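Local structure of putative uncharacterized protein smu.1604c (Streptococcus mutans, 3L9F) at residues 89-94 / 99-104; 42-45 / 49-52. The protein probably acts as a PadR-family transcription regulator, binding DNA through an N-terminal winged helix-turn-helix domain and dimerising through its C-terminal helices. One frame throughout, in Å; residues are numbered along the deposited sequence.

Contact 1 (89-94 / 99-104); sequences KEVVIQ and NKNIYA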
ATOM      1  N   LYS A  89      22.924 -10.132  15.948  1.00 12.73           N
ATOM      2  CA  LYS A  89      21.894 -10.892  16.640  1.00 12.37           C
ATOM      3  C   LYS A  89      22.500 -11.636  17.817  1.00 16.58           C
ATOM      4  O   LYS A  89      23.519 -12.313  17.680  1.00 15.96           O
ATOM      5  CB  LYS A  89      21.238 -11.894  15.696  1.00 12.77           C
ATOM      6  CG  LYS A  89      20.321 -12.899  16.390  1.00 16.60           C
ATOM      7  CD  LYS A  89      19.785 -13.902  15.377  1.00 24.21           C
ATOM      8  CE  LYS A  89      18.761 -14.839  16.001  1.00 23.00           C
ATOM      9  NZ  LYS A  89      18.193 -15.799  15.001  1.00 28.38           N
ATOM     10  N   GLU A  90      21.862 -11.490  18.969  1.00 11.86           N
ATOM     11  CA  GLU A  90      22.280 -12.136  20.189  1.00 15.49           C
ATOM     12  C   GLU A  90      21.159 -13.071  20.598  1.00 13.78           C
ATOM     13  O   GLU A  90      20.003 -12.676  20.599  1.00 16.00           O
ATOM     14  CB  GLU A  90      22.484 -11.072  21.271  1.00 17.56           C
ATOM     15  CG  GLU A  90      22.579 -11.611  22.668  1.00 25.12           C
ATOM     16  CD  GLU A  90      22.690 -10.522  23.722  1.00 24.10           C
ATOM     17  OE1 GLU A  90      22.379  -9.339  23.446  1.00 20.93           O
ATOM     18  OE2 GLU A  90      23.070 -10.868  24.853  1.00 29.86           O
ATOM     19  N   VAL A  91      21.488 -14.307  20.951  1.00 13.38           N
ATOM     20  CA  VAL A  91      20.457 -15.232  21.420  1.00 10.78           C
ATOM     21  C   VAL A  91      20.552 -15.350  22.940  1.00 19.02           C
ATOM     22  O   VAL A  91      21.566 -15.807  23.468  1.00 18.44           O
ATOM     23  CB  VAL A  91      20.615 -16.619  20.790  1.00 13.88           C
ATOM     24  CG1 VAL A  91      19.634 -17.598  21.420  1.00 15.25           C
ATOM     25  CG2 VAL A  91      20.408 -16.549  19.293  1.00 15.83           C
ATOM     26  N   VAL A  92      19.506 -14.921  23.638  1.00 14.09           N
ATOM     27  CA  VAL A  92      19.517 -14.923  25.095  1.00 16.53           C
ATOM     28  C   VAL A  92      18.780 -16.154  25.593  1.00 16.21           C
ATOM     29  O   VAL A  92      17.602 -16.357  25.280  1.00 13.51           O
ATOM     30  CB  VAL A  92      18.870 -13.640  25.682  1.00 12.02           C
ATOM     31  CG1 VAL A  92      18.817 -13.708  27.205  1.00 13.13           C
ATOM     32  CG2 VAL A  92      19.640 -12.396  25.238  1.00 14.06           C
ATOM     33  N   ILE A  93      19.482 -16.984  26.354  1.00 12.99           N
ATOM     34  CA  ILE A  93      18.910 -18.225  26.838  1.00 11.60           C
ATOM     35  C   ILE A  93      18.512 -18.072  28.289  1.00 13.40           C
ATOM     36  O   ILE A  93      19.281 -17.550  29.090  1.00 15.61           O
ATOM     37  CB  ILE A  93      19.920 -19.368  26.726  1.00 13.43           C
ATOM     38  CG1 ILE A  93      20.328 -19.571  25.265  1.00 12.55           C
ATOM     39  CG2 ILE A  93      19.349 -20.648  27.335  1.00 16.16           C
ATOM     40  CD1 ILE A  93      21.536 -20.467  25.111  1.00 18.96           C
ATOM     41  N   GLN A  94      17.305 -18.515  28.616  1.00 11.69           N
ATOM     42  CA  GLN A  94      16.828 -18.505  29.990  1.00 11.48           C
ATOM     43  C   GLN A  94      16.170 -19.820  30.328  1.00 15.03           C
ATOM     44  O   GLN A  94      15.497 -20.428  29.493  1.00 14.53           O
ATOM     45  CB  GLN A  94      15.825 -17.374  30.210  1.00 11.71           C
ATOM     46  CG  GLN A  94      16.402 -15.988  30.081  1.00 10.71           C
ATOM     47  CD  GLN A  94      15.315 -14.933  30.077  1.00 16.76           C
ATOM     48  OE1 GLN A  94      14.741 -14.610  29.029  1.00 19.59           O
ATOM     49  NE2 GLN A  94      14.997 -14.418  31.257  1.00 14.77           N
ATOM     50  N   ASN A  99      14.058 -19.180  23.857  1.00 10.69           N
ATOM     51  CA  ASN A  99      15.135 -18.265  23.513  1.00 11.68           C
ATOM     52  C   ASN A  99      14.557 -16.950  23.017  1.00 11.59           C
ATOM     53  O   ASN A  99      13.495 -16.919  22.370  1.00 12.97           O
ATOM     54  CB  ASN A  99      16.009 -18.869  22.422  1.00 11.36           C
ATOM     55  CG  ASN A  99      16.829 -20.032  22.915  1.00 13.25           C
ATOM     56  OD1 ASN A  99      16.850 -20.336  24.105  1.00 12.14           O
ATOM     57  ND2 ASN A  99      17.540 -20.678  22.000  1.00 15.77           N
ATOM     58  N   LYS A 100      15.277 -15.872  23.307  1.00 12.26           N
ATOM     59  CA  LYS A 100      14.900 -14.516  22.913  1.00 15.92           C
ATOM     60  C   LYS A 100      16.025 -13.963  22.042  1.00 17.11           C
ATOM     61  O   LYS A 100      17.189 -14.047  22.421  1.00 16.87           O
ATOM     62  CB  LYS A 100      14.747 -13.668  24.184  1.00 14.72           C
ATOM     63  CG  LYS A 100      14.327 -12.232  23.965  1.00 21.59           C
ATOM     64  CD  LYS A 100      14.032 -11.548  25.299  1.00 20.71           C
ATOM     65  CE  LYS A 100      15.164 -11.746  26.291  1.00 26.88           C
ATOM     66  NZ  LYS A 100      14.842 -11.170  27.622  1.00 31.82           N
ATOM     67  N   ASN A 101      15.699 -13.410  20.880  1.00 12.66           N
ATOM     68  CA  ASN A 101      16.730 -12.815  20.032  1.00 15.09           C
ATOM     69  C   ASN A 101      16.798 -11.308  20.194  1.00 11.16           C
ATOM     70  O   ASN A 101      15.796 -10.621  20.056  1.00 12.62           O
ATOM     71  CB  ASN A 101      16.493 -13.176  18.575  1.00 15.15           C
ATOM     72  CG  ASN A 101      16.459 -14.669  18.361  1.00 23.38           C
ATOM     73  OD1 ASN A 101      17.183 -15.410  19.024  1.00 21.30           O
ATOM     74  ND2 ASN A 101      15.606 -15.122  17.450  1.00 26.07           N
ATOM     75  N   ILE A 102      17.979 -10.798  20.515  1.00 10.07           N
ATOM     76  CA  ILE A 102      18.159  -9.363  20.651  1.00 10.02           C
ATOM     77  C   ILE A 102      18.977  -8.839  19.470  1.00 13.42           C
ATOM     78  O   ILE A 102      20.063  -9.345  19.191  1.00 13.62           O
ATOM     79  CB  ILE A 102      18.888  -9.012  21.972  1.00 11.21           C
ATOM     80  CG1 ILE A 102      18.185  -9.645  23.173  1.00 15.64           C
ATOM     81  CG2 ILE A 102      19.033  -7.495  22.126  1.00 14.18           C
ATOM     82  CD1 ILE A 102      16.731  -9.318  23.280  1.00 17.81           C
ATOM     83  N   TYR A 103      18.456  -7.823  18.784  1.00 11.59           N
ATOM     84  CA  TYR A 103      19.129  -7.261  17.606  1.00 10.83           C
ATOM     85  C   TYR A 103      19.674  -5.870  17.870  1.00 13.55           C
ATOM     86  O   TYR A 103      19.027  -5.064  18.544  1.00 12.68           O
ATOM     87  CB  TYR A 103      18.157  -7.216  16.423  1.00 11.01           C
ATOM     88  CG  TYR A 103      17.602  -8.572  16.079  1.00 11.89           C
ATOM     89  CD1 TYR A 103      18.267  -9.402  15.186  1.00 14.50           C
ATOM     90  CD2 TYR A 103      16.428  -9.035  16.657  1.00 12.64           C
ATOM     91  CE1 TYR A 103      17.778 -10.650  14.867  1.00 13.84           C
ATOM     92  CE2 TYR A 103      15.924 -10.288  16.339  1.00 13.24           C
ATOM     93  CZ  TYR A 103      16.609 -11.093  15.439  1.00 15.86           C
ATOM     94  OH  TYR A 103      16.127 -12.344  15.111  1.00 11.54           O
ATOM     95  N   ALA A 104      20.857  -5.588  17.327  1.00  9.58           N
ATOM     96  CA  ALA A 104      21.480  -4.291  17.512  1.00 10.35           C
ATOM     97  C   ALA A 104      22.038  -3.791  16.188  1.00 15.76           C
ATOM     98  O   ALA A 104      22.662  -4.545  15.448  1.00 15.59           O
ATOM     99  CB  ALA A 104      22.594  -4.375  18.556  1.00 13.08           C
TER
HETATM  100  O   HOH W   1      17.121 -13.546  12.876  1.00 21.28           O
HETATM  101  O   HOH W   2      15.992 -19.816  26.516  1.00 12.68           O
HETATM  102  O   HOH W   3      12.676 -12.505  28.747  1.00 19.84           O

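Contact 2 (42-45 / 49-52); sequences LGIL and ERSG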
ATOM      1  N   LEU A  42      16.029  -1.024   9.987  1.00 11.77           N
ATOM      2  CA  LEU A  42      17.180  -0.243  10.431  1.00 11.53           C
ATOM      3  C   LEU A  42      16.718   0.996  11.172  1.00 14.21           C
ATOM      4  O   LEU A  42      17.333   1.399  12.162  1.00 12.33           O
ATOM      5  CB  LEU A  42      18.060   0.163   9.253  1.00 13.87           C
ATOM      6  CG  LEU A  42      18.908  -0.982   8.725  1.00 10.90           C
ATOM      7  CD1 LEU A  42      19.690  -0.503   7.499  1.00 12.36           C
ATOM      8  CD2 LEU A  42      19.842  -1.458   9.830  1.00 12.43           C
ATOM      9  N   GLY A  43      15.643   1.606  10.683  1.00 12.81           N
ATOM     10  CA  GLY A  43      15.037   2.730  11.381  1.00 12.35           C
ATOM     11  C   GLY A  43      14.621   2.377  12.803  1.00 12.39           C
ATOM     12  O   GLY A  43      14.917   3.116  13.756  1.00 10.96           O
ATOM     13  N   ILE A  44      13.933   1.246  12.949  1.00 10.42           N
ATOM     14  CA  ILE A  44      13.490   0.788  14.261  1.00 11.42           C
ATOM     15  C   ILE A  44      14.675   0.533  15.182  1.00 13.44           C
ATOM     16  O   ILE A  44      14.622   0.842  16.373  1.00 14.05           O
ATOM     17  CB  ILE A  44      12.649  -0.493  14.145  1.00 13.59           C
ATOM     18  CG1 ILE A  44      11.283  -0.166  13.552  1.00 13.07           C
ATOM     19  CG2 ILE A  44      12.488  -1.157  15.499  1.00 11.04           C
ATOM     20  CD1 ILE A  44      10.503  -1.372  13.147  1.00 10.36           C
ATOM     21  N   LEU A  45      15.757   0.002  14.617  1.00 11.83           N
ATOM     22  CA  LEU A  45      16.949  -0.309  15.403  1.00 14.01           C
ATOM     23  C   LEU A  45      17.922   0.866  15.532  1.00 17.57           C
ATOM     24  O   LEU A  45      18.984   0.725  16.128  1.00 17.49           O
ATOM     25  CB  LEU A  45      17.674  -1.521  14.813  1.00 13.99           C
ATOM     26  CG  LEU A  45      16.909  -2.834  14.934  1.00 12.66           C
ATOM     27  CD1 LEU A  45      17.641  -3.951  14.203  1.00 10.57           C
ATOM     28  CD2 LEU A  45      16.730  -3.180  16.412  1.00 14.43           C
ATOM     29  N   GLU A  49      18.749  -1.270  20.970  1.00 13.01           N
ATOM     30  CA  GLU A  49      18.776  -2.723  20.776  1.00 12.76           C
ATOM     31  C   GLU A  49      17.394  -3.247  21.141  1.00 11.99           C
ATOM     32  O   GLU A  49      16.814  -2.845  22.157  1.00 13.16           O
ATOM     33  CB  GLU A  49      19.831  -3.395  21.668  1.00 14.28           C
ATOM     34  CG  GLU A  49      21.251  -2.887  21.458  1.00 15.35           C
ATOM     35  CD  GLU A  49      22.313  -3.838  22.011  1.00 20.15           C
ATOM     36  OE1 GLU A  49      21.964  -4.953  22.466  1.00 16.52           O
ATOM     37  OE2 GLU A  49      23.505  -3.475  21.974  1.00 21.14           O
ATOM     38  N   ARG A  50      16.841  -4.121  20.309  1.00  9.62           N
ATOM     39  CA  ARG A  50      15.490  -4.613  20.542  1.00 10.24           C
ATOM     40  C   ARG A  50      15.380  -6.106  20.258  1.00 11.90           C
ATOM     41  O   ARG A  50      16.007  -6.609  19.339  1.00  9.59           O
ATOM     42  CB  ARG A  50      14.492  -3.876  19.654  1.00 11.48           C
ATOM     43  CG  ARG A  50      14.590  -2.352  19.697  1.00 11.05           C
ATOM     44  CD  ARG A  50      13.399  -1.747  18.968  1.00 12.52           C
ATOM     45  NE  ARG A  50      13.566  -0.329  18.675  1.00 11.29           N
ATOM     46  CZ  ARG A  50      13.201   0.655  19.488  1.00 14.68           C
ATOM     47  NH1 ARG A  50      12.669   0.386  20.675  1.00  8.73           N
ATOM     48  NH2 ARG A  50      13.376   1.913  19.111  1.00 15.61           N
ATOM     49  N   SER A  51      14.581  -6.807  21.051  1.00  9.45           N
ATOM     50  CA  SER A  51      14.258  -8.199  20.762  1.00 12.64           C
ATOM     51  C   SER A  51      13.414  -8.298  19.489  1.00 11.33           C
ATOM     52  O   SER A  51      12.769  -7.334  19.080  1.00 11.63           O
ATOM     53  CB  SER A  51      13.460  -8.809  21.906  1.00 10.68           C
ATOM     54  OG  SER A  51      12.164  -8.217  21.983  1.00  9.38           O
ATOM     55  N   GLY A  52      13.399  -9.475  18.881  1.00 11.38           N
ATOM     56  CA  GLY A  52      12.489  -9.729  17.769  1.00 10.69           C
ATOM     57  C   GLY A  52      11.043  -9.448  18.145  1.00 15.30           C
ATOM     58  O   GLY A  52      10.272  -8.910  17.337  1.00 11.66           O
TER

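Contact 1 (89-94 / 99-104)
The carbonyl O of Lys100 takes a bond from Val92 N at 2.8 Å, with an N-H...O angle of 175°, and Val92 O receives Lys100 N in return, at 3.1 Å. Two residues along each strand, Glu90 and Ile102 repeat the exchange: Glu90 N gives to Ile102 O, and Ile102 N to Glu90 O at 2.8 Å. Between these hydrogen-bonded pairs Val91 faces Asn101, and beyond Glu90 Lys89 faces Tyr103, both as non-hydrogen-bonded pairs. This antiparallel hairpin of strands 87-92 and 100-105 is the wing of the winged helix-turn-helix fold of PadR proteins, an element that in relatives commonly lies along DNA.

Side chains alternate between the faces. On one, the Lys89 chain lies beside Tyr103, CG 3.7 Å from Tyr103 CE1. With CG anti to the backbone N (chi1 170°) and every later torsion extended, Lys89 carries CE past the ring to the Asn101 amide, 3.3 Å from Asn101 CG. A water in the Tyr103 ring plane joins Tyr103 OH to Lys89 NZ, the latter bond weak. Beta-branched Val91 suits the extended backbone and sets CG2 3.4 Å from Asn101 OD1. On the face of Val92 and Ile102, CG2 of Val92 meets CG1 of Ile102 at 3.7 Å. Beyond them Lys100, bent at chi3 (50°), brings NZ to a water that also donates to Gln94 OE1.

Contact 2 (42-45 / 49-52)
In the winged helix-turn-helix domain of PadR proteins the first helix is followed by a short strand that edges the wing sheet, and this contact ties those two elements together. Ile44 lies in the last turn of helix 37-44, and the side chain of Arg50, from strand 50-51, reaches back to it. Arg50 grips one atom, Ile44 O, with two nitrogens side-on. NE gives the shorter and straighter bond, 2.8 Å with an N-H...O angle of 164°. NH2 adds a more bent one at 3.2 Å and 136°. Ile44 O lies in the plane of the guanidinium, at its edge. Seen from the acceptor the two donors differ: NH2 lies in the carbonyl plane, whereas NE stands well above it.

Near the C-terminal end of a helix, where a carbonyl has run out of helical N-H partners, a multidonor cation such as arginine is a fitting partner, and the negative end of the helix dipole probably also favours its positive charge. The chain of Arg50 is extended from CG to NE, which spans the gap between strand and helix. Its aliphatic part is useful as well: CD lies 3.6 Å from Ile44 CG2, the two side chains crossing nearly at right angles. Leu45 runs past Arg50 in the opposite direction, with CD2 4.0 Å from Arg50 CB. Ile44 and Leu45 are buried, and branched apolar chains suit that place, Ile44 packing also on Ile58 and Leu45 on Ile55, both of helix 52-62. The other terminal nitrogen, NH1, forms a salt bridge with Glu54 of that helix, which probably steadies the guanidinium. Ser51 N-caps the same helix, its OG accepting from Glu54 N. Helix, short strand and second helix in this order are characteristic of the N-terminal half of a winged helix-turn-helix domain.

Both contacts belong to the same winged helix-turn-helix domain and meet at its small sheet, where strand 100-105 lies between strands 50-51 and 87-92. Contact 1 is a surface contact: regular main-chain pairing carries it, and mostly polar or charged side chains, a few apolar ones and bridging waters dress its faces. Contact 2 is buried and smaller, and depends on one arginine side chain and apolar packing at a helix end. Strand 50-51 couples them: Tyr103 N lies 2.8 Å from Arg50 O and Asn101 O 2.9 Å from Gly52 N, probable hydrogen bonds that connect the wing of contact 1 to the helical core of contact 2.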